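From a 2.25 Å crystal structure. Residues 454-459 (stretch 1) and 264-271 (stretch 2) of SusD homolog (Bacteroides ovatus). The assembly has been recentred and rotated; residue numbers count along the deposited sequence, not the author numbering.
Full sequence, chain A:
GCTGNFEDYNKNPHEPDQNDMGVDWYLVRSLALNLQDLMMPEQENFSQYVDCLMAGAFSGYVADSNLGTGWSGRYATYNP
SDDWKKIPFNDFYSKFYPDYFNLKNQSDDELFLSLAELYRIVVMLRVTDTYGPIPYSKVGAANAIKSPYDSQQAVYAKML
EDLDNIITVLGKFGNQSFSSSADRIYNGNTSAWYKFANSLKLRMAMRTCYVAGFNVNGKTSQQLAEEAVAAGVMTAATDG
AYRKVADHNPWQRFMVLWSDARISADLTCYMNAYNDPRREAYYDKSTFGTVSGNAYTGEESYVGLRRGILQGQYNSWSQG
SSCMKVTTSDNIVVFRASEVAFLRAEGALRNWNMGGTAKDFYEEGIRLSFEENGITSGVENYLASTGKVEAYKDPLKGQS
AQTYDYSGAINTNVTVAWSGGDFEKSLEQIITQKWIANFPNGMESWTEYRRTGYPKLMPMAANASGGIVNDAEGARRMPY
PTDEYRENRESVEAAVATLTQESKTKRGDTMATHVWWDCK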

# COMPACT_ATOMS: atom_id res chain seq x y z
N TYR A 454 -0.90 -4.32 -12.93
CA TYR A 454 0.34 -3.56 -13.15
C TYR A 454 0.94 -3.04 -11.85
O TYR A 454 0.22 -2.83 -10.87
CB TYR A 454 0.09 -2.39 -14.12
CG TYR A 454 -0.58 -2.81 -15.40
CD1 TYR A 454 -0.00 -3.80 -16.22
CD2 TYR A 454 -1.81 -2.29 -15.77
CE1 TYR A 454 -0.63 -4.21 -17.40
CE2 TYR A 454 -2.45 -2.71 -16.94
CZ TYR A 454 -1.85 -3.66 -17.75
OH TYR A 454 -2.47 -4.05 -18.91
N PRO A 455 2.27 -2.83 -11.81
CA PRO A 455 3.27 -3.14 -12.87
C PRO A 455 3.48 -4.64 -12.99
O PRO A 455 3.15 -5.40 -12.06
CB PRO A 455 4.55 -2.44 -12.35
CG PRO A 455 4.42 -2.60 -10.86
CD PRO A 455 2.95 -2.37 -10.56
N LYS A 456 4.06 -5.08 -14.10
CA LYS A 456 4.43 -6.50 -14.22
C LYS A 456 5.56 -6.77 -13.21
O LYS A 456 6.49 -5.96 -13.10
CB LYS A 456 4.85 -6.87 -15.67
CG LYS A 456 3.80 -6.59 -16.74
CD LYS A 456 2.43 -7.25 -16.50
CE LYS A 456 2.41 -8.76 -16.57
NZ LYS A 456 2.68 -9.27 -17.94
N LEU A 457 5.42 -7.80 -12.40
CA LEU A 457 6.41 -8.17 -11.39
C LEU A 457 6.96 -9.56 -11.68
O LEU A 457 6.34 -10.36 -12.39
CB LEU A 457 5.78 -8.16 -9.97
CG LEU A 457 5.24 -6.84 -9.41
CD1 LEU A 457 4.47 -7.09 -8.12
CD2 LEU A 457 6.38 -5.83 -9.20
N MSE A 458 8.15 -9.85 -11.13
CA MSE A 458 8.71 -11.19 -11.25
C MSE A 458 7.95 -12.12 -10.30
O MSE A 458 7.51 -11.66 -9.24
CB MSE A 458 10.21 -11.18 -10.92
CG MSE A 458 11.05 -10.84 -12.12
SE MSE A 458 12.95 -10.71 -11.73
CE MSE A 458 12.97 -9.02 -10.78
N PRO A 459 7.75 -13.41 -10.62
CA PRO A 459 7.13 -14.28 -9.62
C PRO A 459 8.10 -14.50 -8.45
O PRO A 459 9.33 -14.29 -8.59
CB PRO A 459 6.87 -15.56 -10.41
CG PRO A 459 7.96 -15.60 -11.43
CD PRO A 459 8.18 -14.17 -11.82
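Stretch 2 (264-271) SADLTCYM

Stretch 1 carries no regular helix or strand. Its phi values lie between -121° and -67° and its psi values between 129° and 163°, so the backbone is extended throughout, and a cis peptide bond precedes Pro455. Stretch 2 begins with Ser264 in loop conformation and is helical from Ala265 onward. Ser264 is the N-cap: its OG, on a p rotamer, accepts from Leu267 N at 3.2 Å. The first turn is then held by Cys269 N to Ala265 O at 2.9 Å and Tyr270 N to Asp266 O at 3.2 Å, whereas Thr268 N to Ser264 O, at 3.5 Å, is weak.

The pairing of residues gives the direction. Met458 meets Ala265 and Asp266 near the start of the helix, and Lys456 and Pro455 meet Tyr270 one turn later, so the two chains run in opposite senses across the contact. The closest pair of CA atoms, those of Leu457 and Asp266, lies 6.4 Å apart. At that spacing the backbones do not touch, and side chains from the helix bridge the gap. The helix offers a ridge made of Asp266 and Tyr270, four residues apart, with both CA-to-CB bonds pointing toward stretch 1; Thr268 and Met271 are out of reach.

Each bump on this ridge ends on a backbone polar group. Asp266, with chi1 at -46° (m), brings OD2 to 2.9 Å from Met458 N, and the N-H...O angle of 174° makes this hydrogen bond almost straight. The same oxygen lies 3.7 Å from Leu457 CA and 3.6 Å from Met458 CB, so it is set snugly against the chain at this point. Tyr270 reaches farther: its OH donates to Lys456 O at 2.7 Å, with that oxygen at the edge of the ring, near its plane. Water 1 closes a second link, donating to Tyr270 OH at 3.0 Å and accepting from Lys456 N at 2.8 Å. Pro455 adds apolar packing, its CB 3.9 Å from Tyr270 CZ, in an oblique position relative to the ring.

The reciprocal bump is Met458, a selenomethionine whose CA-to-CB bond points toward the helix. Its m, t, m side chain carries CE to 3.8 Å from Ala265 CB and 4.3 Å from Cys269 SG, fitting beside two small side chains one turn apart. Met458 has 73 Å² covered by the helical stretch, Tyr270 69 Å² and Asp266 66 Å² by the extended one. These three dominate the 305 Å² buried in total.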

# COMPACT_ATOMS: atom_id res chain seq x y z
N SER A 264 13.67 -4.43 -3.48
CA SER A 264 13.38 -5.51 -4.42
C SER A 264 14.13 -5.33 -5.72
O SER A 264 14.44 -4.20 -6.15
CB SER A 264 11.88 -5.57 -4.72
OG SER A 264 11.48 -4.45 -5.48
N ALA A 265 14.39 -6.45 -6.38
CA ALA A 265 15.03 -6.50 -7.68
C ALA A 265 14.11 -5.82 -8.75
O ALA A 265 14.61 -5.17 -9.66
CB ALA A 265 15.33 -7.94 -8.05
N ASP A 266 12.77 -5.93 -8.58
CA ASP A 266 11.77 -5.33 -9.48
C ASP A 266 11.89 -3.80 -9.53
O ASP A 266 11.91 -3.22 -10.61
CB ASP A 266 10.34 -5.73 -9.04
CG ASP A 266 10.18 -7.20 -8.73
OD1 ASP A 266 10.68 -7.64 -7.66
OD2 ASP A 266 9.63 -7.92 -9.56
N LEU A 267 11.98 -3.15 -8.37
CA LEU A 267 12.07 -1.71 -8.26
C LEU A 267 13.35 -1.17 -8.91
O LEU A 267 13.27 -0.19 -9.64
CB LEU A 267 11.95 -1.30 -6.78
CG LEU A 267 11.59 0.15 -6.42
CD1 LEU A 267 10.29 0.61 -7.06
CD2 LEU A 267 11.48 0.30 -4.93
N THR A 268 14.51 -1.83 -8.72
CA THR A 268 15.73 -1.37 -9.37
C THR A 268 15.70 -1.70 -10.89
O THR A 268 16.25 -0.93 -11.67
CB THR A 268 17.02 -1.86 -8.66
OG1 THR A 268 17.05 -3.28 -8.66
CG2 THR A 268 17.14 -1.32 -7.21
N CYS A 269 15.00 -2.77 -11.32
CA CYS A 269 14.88 -3.09 -12.75
C CYS A 269 14.18 -1.96 -13.53
O CYS A 269 14.68 -1.52 -14.56
CB CYS A 269 14.16 -4.42 -12.95
SG CYS A 269 15.23 -5.85 -12.71
N TYR A 270 13.03 -1.48 -13.02
CA TYR A 270 12.28 -0.39 -13.66
C TYR A 270 13.03 0.93 -13.58
O TYR A 270 13.14 1.63 -14.57
CB TYR A 270 10.90 -0.21 -12.99
CG TYR A 270 9.86 -1.20 -13.45
CD1 TYR A 270 9.14 -1.01 -14.63
CD2 TYR A 270 9.54 -2.32 -12.67
CE1 TYR A 270 8.17 -1.91 -15.05
CE2 TYR A 270 8.56 -3.23 -13.08
CZ TYR A 270 7.89 -3.02 -14.27
OH TYR A 270 6.90 -3.87 -14.68
N MSE A 271 13.56 1.25 -12.39
CA MSE A 271 14.18 2.55 -12.13
C MSE A 271 15.53 2.69 -12.79
O MSE A 271 15.84 3.78 -13.24
CB MSE A 271 14.20 2.85 -10.64
CG MSE A 271 12.77 3.03 -10.12
SE MSE A 271 12.72 3.39 -8.24
CE MSE A 271 13.26 5.20 -8.32
O HOH W 1 4.34 -2.91 -15.90